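Local atomic coordinates of methyltransferase 1 (Methanosarcina barkeri, PDB entry 2I2X), a protein that transfers the methyl group of methanol to the cob(I)amide carried by its partner corrinoid protein MtaC, a zinc-dependent step of methanogenesis. Residues N374-R377 against V378-I382; A397-C400 against C401-I404. All coordinates share one frame; numbering follows the deposited sequence.

Interaction 1 of 2, residues N374-R377 against V378-I382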
ATOM      1  N   ASN A 374      22.652  -1.880  20.282  1.00  6.44           N
ATOM      2  CA  ASN A 374      21.927  -1.780  21.543  1.00  7.61           C
ATOM      3  C   ASN A 374      21.082  -3.027  21.833  1.00  8.69           C
ATOM      4  O   ASN A 374      20.997  -3.489  22.985  1.00  9.36           O
ATOM      5  CB  ASN A 374      21.078  -0.511  21.575  1.00  6.48           C
ATOM      6  CG  ASN A 374      21.933   0.738  21.579  1.00  7.69           C
ATOM      7  OD1 ASN A 374      22.976   0.752  22.235  1.00  5.15           O
ATOM      8  ND2 ASN A 374      21.515   1.798  20.837  1.00  5.18           N
ATOM      9  N   ALA A 375      20.454  -3.565  20.799  1.00  9.00           N
ATOM     10  CA  ALA A 375      19.707  -4.796  20.960  1.00  9.78           C
ATOM     11  C   ALA A 375      20.627  -5.911  21.518  1.00 10.06           C
ATOM     12  O   ALA A 375      20.227  -6.671  22.417  1.00 10.67           O
ATOM     13  CB  ALA A 375      19.073  -5.200  19.646  1.00  8.82           C
ATOM     14  N   TYR A 376      21.851  -5.979  20.995  1.00  9.76           N
ATOM     15  CA  TYR A 376      22.836  -6.981  21.394  1.00  9.55           C
ATOM     16  C   TYR A 376      23.169  -6.795  22.879  1.00  9.58           C
ATOM     17  O   TYR A 376      23.236  -7.758  23.643  1.00 10.06           O
ATOM     18  CB  TYR A 376      24.110  -6.858  20.536  1.00  8.66           C
ATOM     19  CG  TYR A 376      25.148  -7.909  20.832  1.00  7.40           C
ATOM     20  CD1 TYR A 376      26.147  -7.701  21.810  1.00  7.19           C
ATOM     21  CD2 TYR A 376      25.123  -9.131  20.154  1.00  4.99           C
ATOM     22  CE1 TYR A 376      27.099  -8.718  22.106  1.00  6.42           C
ATOM     23  CE2 TYR A 376      26.059 -10.137  20.412  1.00  4.54           C
ATOM     24  CZ  TYR A 376      27.038  -9.948  21.387  1.00  6.62           C
ATOM     25  OH  TYR A 376      27.931 -10.983  21.605  1.00  5.91           O
ATOM     26  N   ARG A 377      23.373  -5.547  23.272  1.00  9.34           N
ATOM     27  CA  ARG A 377      23.697  -5.201  24.650  1.00  9.61           C
ATOM     28  C   ARG A 377      22.560  -5.657  25.592  1.00  9.95           C
ATOM     29  O   ARG A 377      22.824  -6.264  26.641  1.00 10.08           O
ATOM     30  CB  ARG A 377      23.977  -3.701  24.755  1.00  8.92           C
ATOM     31  CG  ARG A 377      24.269  -3.177  26.130  1.00  9.43           C
ATOM     32  CD  ARG A 377      24.541  -1.672  26.124  1.00 11.65           C
ATOM     33  NE  ARG A 377      24.465  -1.074  27.464  1.00 13.53           N
ATOM     34  CZ  ARG A 377      24.735   0.211  27.748  1.00 15.17           C
ATOM     35  NH1 ARG A 377      25.097   1.063  26.793  1.00 13.86           N
ATOM     36  NH2 ARG A 377      24.623   0.656  28.997  1.00 15.21           N
ATOM     37  N   VAL A 378      21.310  -5.408  25.197  1.00  9.71           N
ATOM     38  CA  VAL A 378      20.171  -5.864  25.974  1.00 10.02           C
ATOM     39  C   VAL A 378      20.173  -7.371  26.005  1.00 10.33           C
ATOM     40  O   VAL A 378      19.949  -7.956  27.040  1.00 10.20           O
ATOM     41  CB  VAL A 378      18.837  -5.335  25.440  1.00 10.46           C
ATOM     42  CG1 VAL A 378      17.650  -6.043  26.122  1.00  9.51           C
ATOM     43  CG2 VAL A 378      18.754  -3.819  25.630  1.00  9.89           C
ATOM     44  N   GLY A 379      20.486  -7.989  24.870  1.00 11.48           N
ATOM     45  CA  GLY A 379      20.809  -9.419  24.810  1.00 11.64           C
ATOM     46  C   GLY A 379      21.770  -9.901  25.909  1.00 12.12           C
ATOM     47  O   GLY A 379      21.488 -10.924  26.562  1.00 12.41           O
ATOM     48  N   GLN A 380      22.886  -9.184  26.108  1.00 11.71           N
ATOM     49  CA  GLN A 380      23.920  -9.586  27.083  1.00 11.99           C
ATOM     50  C   GLN A 380      23.396  -9.511  28.530  1.00 12.06           C
ATOM     51  O   GLN A 380      23.795 -10.308  29.401  1.00 11.75           O
ATOM     52  CB  GLN A 380      25.189  -8.725  26.974  1.00 11.48           C
ATOM     53  CG  GLN A 380      26.076  -9.022  25.787  1.00 11.35           C
ATOM     54  CD  GLN A 380      27.130  -7.939  25.544  1.00 11.01           C
ATOM     55  OE1 GLN A 380      26.828  -6.737  25.528  1.00  9.96           O
ATOM     56  NE2 GLN A 380      28.370  -8.362  25.330  1.00  8.75           N
ATOM     57  N   SER A 381      22.496  -8.562  28.766  1.00 11.65           N
ATOM     58  CA  SER A 381      22.011  -8.315  30.100  1.00 11.86           C
ATOM     59  C   SER A 381      21.026  -9.416  30.467  1.00 12.48           C
ATOM     60  O   SER A 381      20.847  -9.740  31.654  1.00 13.37           O
ATOM     61  CB  SER A 381      21.369  -6.928  30.202  1.00 11.47           C
ATOM     62  OG  SER A 381      20.064  -6.931  29.665  1.00 10.94           O
ATOM     63  N   ILE A 382      20.410 -10.010  29.455  1.00 12.04           N
ATOM     64  CA  ILE A 382      19.515 -11.136  29.683  1.00 12.08           C
ATOM     65  C   ILE A 382      20.269 -12.423  30.026  1.00 12.85           C
ATOM     66  O   ILE A 382      19.923 -13.102  30.993  1.00 13.08           O
ATOM     67  CB  ILE A 382      18.590 -11.363  28.457  1.00 12.42           C
ATOM     68  CG1 ILE A 382      17.671 -10.125  28.281  1.00 11.44           C
ATOM     69  CG2 ILE A 382      17.818 -12.724  28.560  1.00  9.82           C
ATOM     70  CD1 ILE A 382      17.015 -10.030  26.940  1.00  5.96           C
TER

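Interaction 2 of 2, residues A397-C400 against C401-I404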
ATOM      1  N   ALA A 397      15.154  -4.531  31.319  1.00 11.16           N
ATOM      2  CA  ALA A 397      14.465  -3.283  31.591  1.00 10.62           C
ATOM      3  C   ALA A 397      15.420  -2.199  32.088  1.00 10.50           C
ATOM      4  O   ALA A 397      15.325  -1.043  31.667  1.00 10.97           O
ATOM      5  CB  ALA A 397      13.351  -3.536  32.626  1.00 10.48           C
ATOM      6  N   ILE A 398      16.348  -2.570  32.975  1.00 10.00           N
ATOM      7  CA  ILE A 398      17.287  -1.590  33.554  1.00  9.10           C
ATOM      8  C   ILE A 398      18.373  -1.229  32.552  1.00  9.06           C
ATOM      9  O   ILE A 398      18.802  -0.074  32.482  1.00  7.88           O
ATOM     10  CB  ILE A 398      17.902  -2.072  34.909  1.00  8.81           C
ATOM     11  CG1 ILE A 398      16.833  -2.023  36.015  1.00  8.21           C
ATOM     12  CG2 ILE A 398      19.120  -1.207  35.303  1.00  6.57           C
ATOM     13  CD1 ILE A 398      17.210  -2.822  37.294  1.00  6.25           C
ATOM     14  N   GLU A 399      18.824  -2.233  31.799  1.00  9.29           N
ATOM     15  CA  GLU A 399      19.799  -2.024  30.746  1.00 10.27           C
ATOM     16  C   GLU A 399      19.218  -1.095  29.674  1.00 10.44           C
ATOM     17  O   GLU A 399      19.921  -0.239  29.119  1.00 10.05           O
ATOM     18  CB  GLU A 399      20.199  -3.350  30.112  1.00 10.40           C
ATOM     19  CG  GLU A 399      21.444  -3.260  29.251  1.00 12.50           C
ATOM     20  CD  GLU A 399      22.730  -3.150  30.050  1.00 15.77           C
ATOM     21  OE1 GLU A 399      22.766  -3.586  31.233  1.00 17.09           O
ATOM     22  OE2 GLU A 399      23.717  -2.632  29.479  1.00 17.80           O
ATOM     23  N   CYS A 400      17.934  -1.277  29.398  1.00 10.27           N
ATOM     24  CA  CYS A 400      17.238  -0.421  28.461  1.00 11.04           C
ATOM     25  C   CYS A 400      17.314   1.038  28.926  1.00 10.73           C
ATOM     26  O   CYS A 400      17.682   1.927  28.138  1.00 11.18           O
ATOM     27  CB  CYS A 400      15.777  -0.889  28.285  1.00 11.42           C
ATOM     28  SG  CYS A 400      14.711   0.249  27.322  1.00 10.55           S
ATOM     29  N   CYS A 401      16.947   1.273  30.182  1.00 10.06           N
ATOM     30  CA  CYS A 401      17.046   2.609  30.810  1.00 10.33           C
ATOM     31  C   CYS A 401      18.443   3.202  30.678  1.00 10.69           C
ATOM     32  O   CYS A 401      18.583   4.395  30.308  1.00 11.23           O
ATOM     33  CB  CYS A 401      16.632   2.586  32.288  1.00  9.52           C
ATOM     34  SG  CYS A 401      14.878   2.197  32.574  1.00 10.38           S
ATOM     35  N   ASN A 402      19.465   2.382  30.952  1.00 10.18           N
ATOM     36  CA  ASN A 402      20.857   2.811  30.775  1.00 10.57           C
ATOM     37  C   ASN A 402      21.145   3.232  29.349  1.00 10.48           C
ATOM     38  O   ASN A 402      21.748   4.288  29.111  1.00 10.09           O
ATOM     39  CB  ASN A 402      21.836   1.717  31.198  1.00 10.48           C
ATOM     40  CG  ASN A 402      21.779   1.431  32.702  1.00 12.52           C
ATOM     41  OD1 ASN A 402      21.387   2.297  33.512  1.00 11.84           O
ATOM     42  ND2 ASN A 402      22.172   0.214  33.079  1.00 11.83           N
ATOM     43  N   ILE A 403      20.686   2.408  28.409  1.00 10.40           N
ATOM     44  CA  ILE A 403      20.900   2.651  27.004  1.00 10.44           C
ATOM     45  C   ILE A 403      20.275   3.960  26.547  1.00 10.52           C
ATOM     46  O   ILE A 403      20.973   4.774  25.940  1.00  9.84           O
ATOM     47  CB  ILE A 403      20.449   1.463  26.132  1.00 10.76           C
ATOM     48  CG1 ILE A 403      21.446   0.317  26.327  1.00  9.64           C
ATOM     49  CG2 ILE A 403      20.368   1.901  24.643  1.00  8.96           C
ATOM     50  CD1 ILE A 403      20.931  -1.015  25.945  1.00 11.34           C
ATOM     51  N   ILE A 404      18.996   4.176  26.873  1.00 11.14           N
ATOM     52  CA  ILE A 404      18.298   5.421  26.488  1.00 12.05           C
ATOM     53  C   ILE A 404      18.986   6.635  27.132  1.00 13.14           C
ATOM     54  O   ILE A 404      19.141   7.674  26.501  1.00 14.01           O
ATOM     55  CB  ILE A 404      16.778   5.407  26.865  1.00 11.91           C
ATOM     56  CG1 ILE A 404      16.024   4.223  26.249  1.00 11.46           C
ATOM     57  CG2 ILE A 404      16.100   6.756  26.538  1.00 12.35           C
ATOM     58  CD1 ILE A 404      16.239   4.039  24.738  1.00 10.41           C
TER

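Interaction 1 of 2, residues N374-R377 against V378-I382
The amide of Gln-380 lies against the ring edge of Tyr-376, one helical turn earlier: NE2 of Gln-380 is 3.5 Å from CE1 of Tyr-376 and close to the ring plane. Since the amide and ring planes are inclined by 56°, this is an edge contact and not a stack. Gln-380 reaches it with CG beside its own backbone N (chi1 -75°) and an extended chain beyond, which also sets OE1 of Gln-380 3.6 Å from CA of Arg-377. Gln-380 marks the solvent side of the turn, while the Tyr-376 ring is buried. Beyond this edge the ring's hydroxyl is held, its OH hydrogen-bonded to the backbone O of Tyr-11. With an alanine in place of Tyr-376 the hydroxyl and ring edge are gone, which would probably leave Tyr-11 O without this donor and the Gln-380 amide freer to swing.

The frame is i to i+4 alpha-helix, part of helix 372-383 in the helical region that follows the TIM-barrel strands in sequence. The bonds from Val-378 N to Asn-374 O and from Gly-379 N to Ala-375 O are close to linear, whereas Gln-380 N to Tyr-376 O is bent to 139° and Ser-381 N to Arg-377 O is bent similarly.

The other flank is buried. Val-378 CG2 sits 3.5 Å from Asn-374 O, its side chain also meeting Ile-403, and Ala-375 packs on Ile-274 and Ile-275 of helix 273-280. The buried hydroxyl of Ser-381 turns back onto its own helix: OG donates to a lone pair of Val-378 O at 2.8 Å, and that carbonyl also accepts from Ile-382 N.

Interaction 2 of 2, residues A397-C400 against C401-I404
Four consecutive i to i+4 backbone hydrogen bonds join 397-400 to 401-404, from Cys-401 N to Ala-397 O at 3.2 Å, the longest of them, through to Ile-404 N to Cys-400 O, which is nearly straight at 170°. Beside them, the side chain of Ile-403 lies across that of Glu-399, with CD1 of Ile-403 4.0 Å from CG of Glu-399. The bend of the glutamate at chi2 (75°) carries its carboxylate away from the helix axis, and OE2 is taken by Arg-377. Ile-403 also presses on the backbone, its CG1 3.2 Å from Glu-399 O.

The turn belongs to helix 389-409, an alpha-helix with neighbours on several flanks: helix 372-383 meets Ile-403, helix 240-259 meets Cys-400 and Cys-401, and helix 416-430 meets Ile-398 and Ile-404. Such contacts are consistent with a helix packed into a helical bundle with one flank left partly open.

Toward helix 240-259, SG of Cys-400 stands anti to its own backbone N (chi1 171°) and makes a wide apolar contact with Ile-404 CG1 at 4.3 Å. On the partly exposed flank, Asn-402 and Ile-398 run side by side in the same direction, with ND2 of Asn-402 4.0 Å from CG2 of Ile-398. The same ND2 is 3.4 Å from Ile-398 O, but the angle is too poor for a hydrogen bond; the Asn-402 side chain touches Lys-426 of helix 416-430.

In the fold
Interactions 1 and 2 lie on successive helices, 372-383 and 389-409, with centres about 10 Å apart, and their side chains meet directly. The polar tie is the salt bridge from Arg-377 NE to Glu-399 OE2, at 2.7 Å; a second one runs from Arg-377 NH1 to Glu-406 OE1, so the guanidinium group grips two points along helix 389-409. Next to this pair the interface is apolar, with Val-378 CG2 3.6 Å from Ile-403 CD1. Ser-381 OG packs on Glu-399 CB. Both contacts lie away from the zinc and corrinoid sites: together they join two helices of the helical part and supply no residue to those sites.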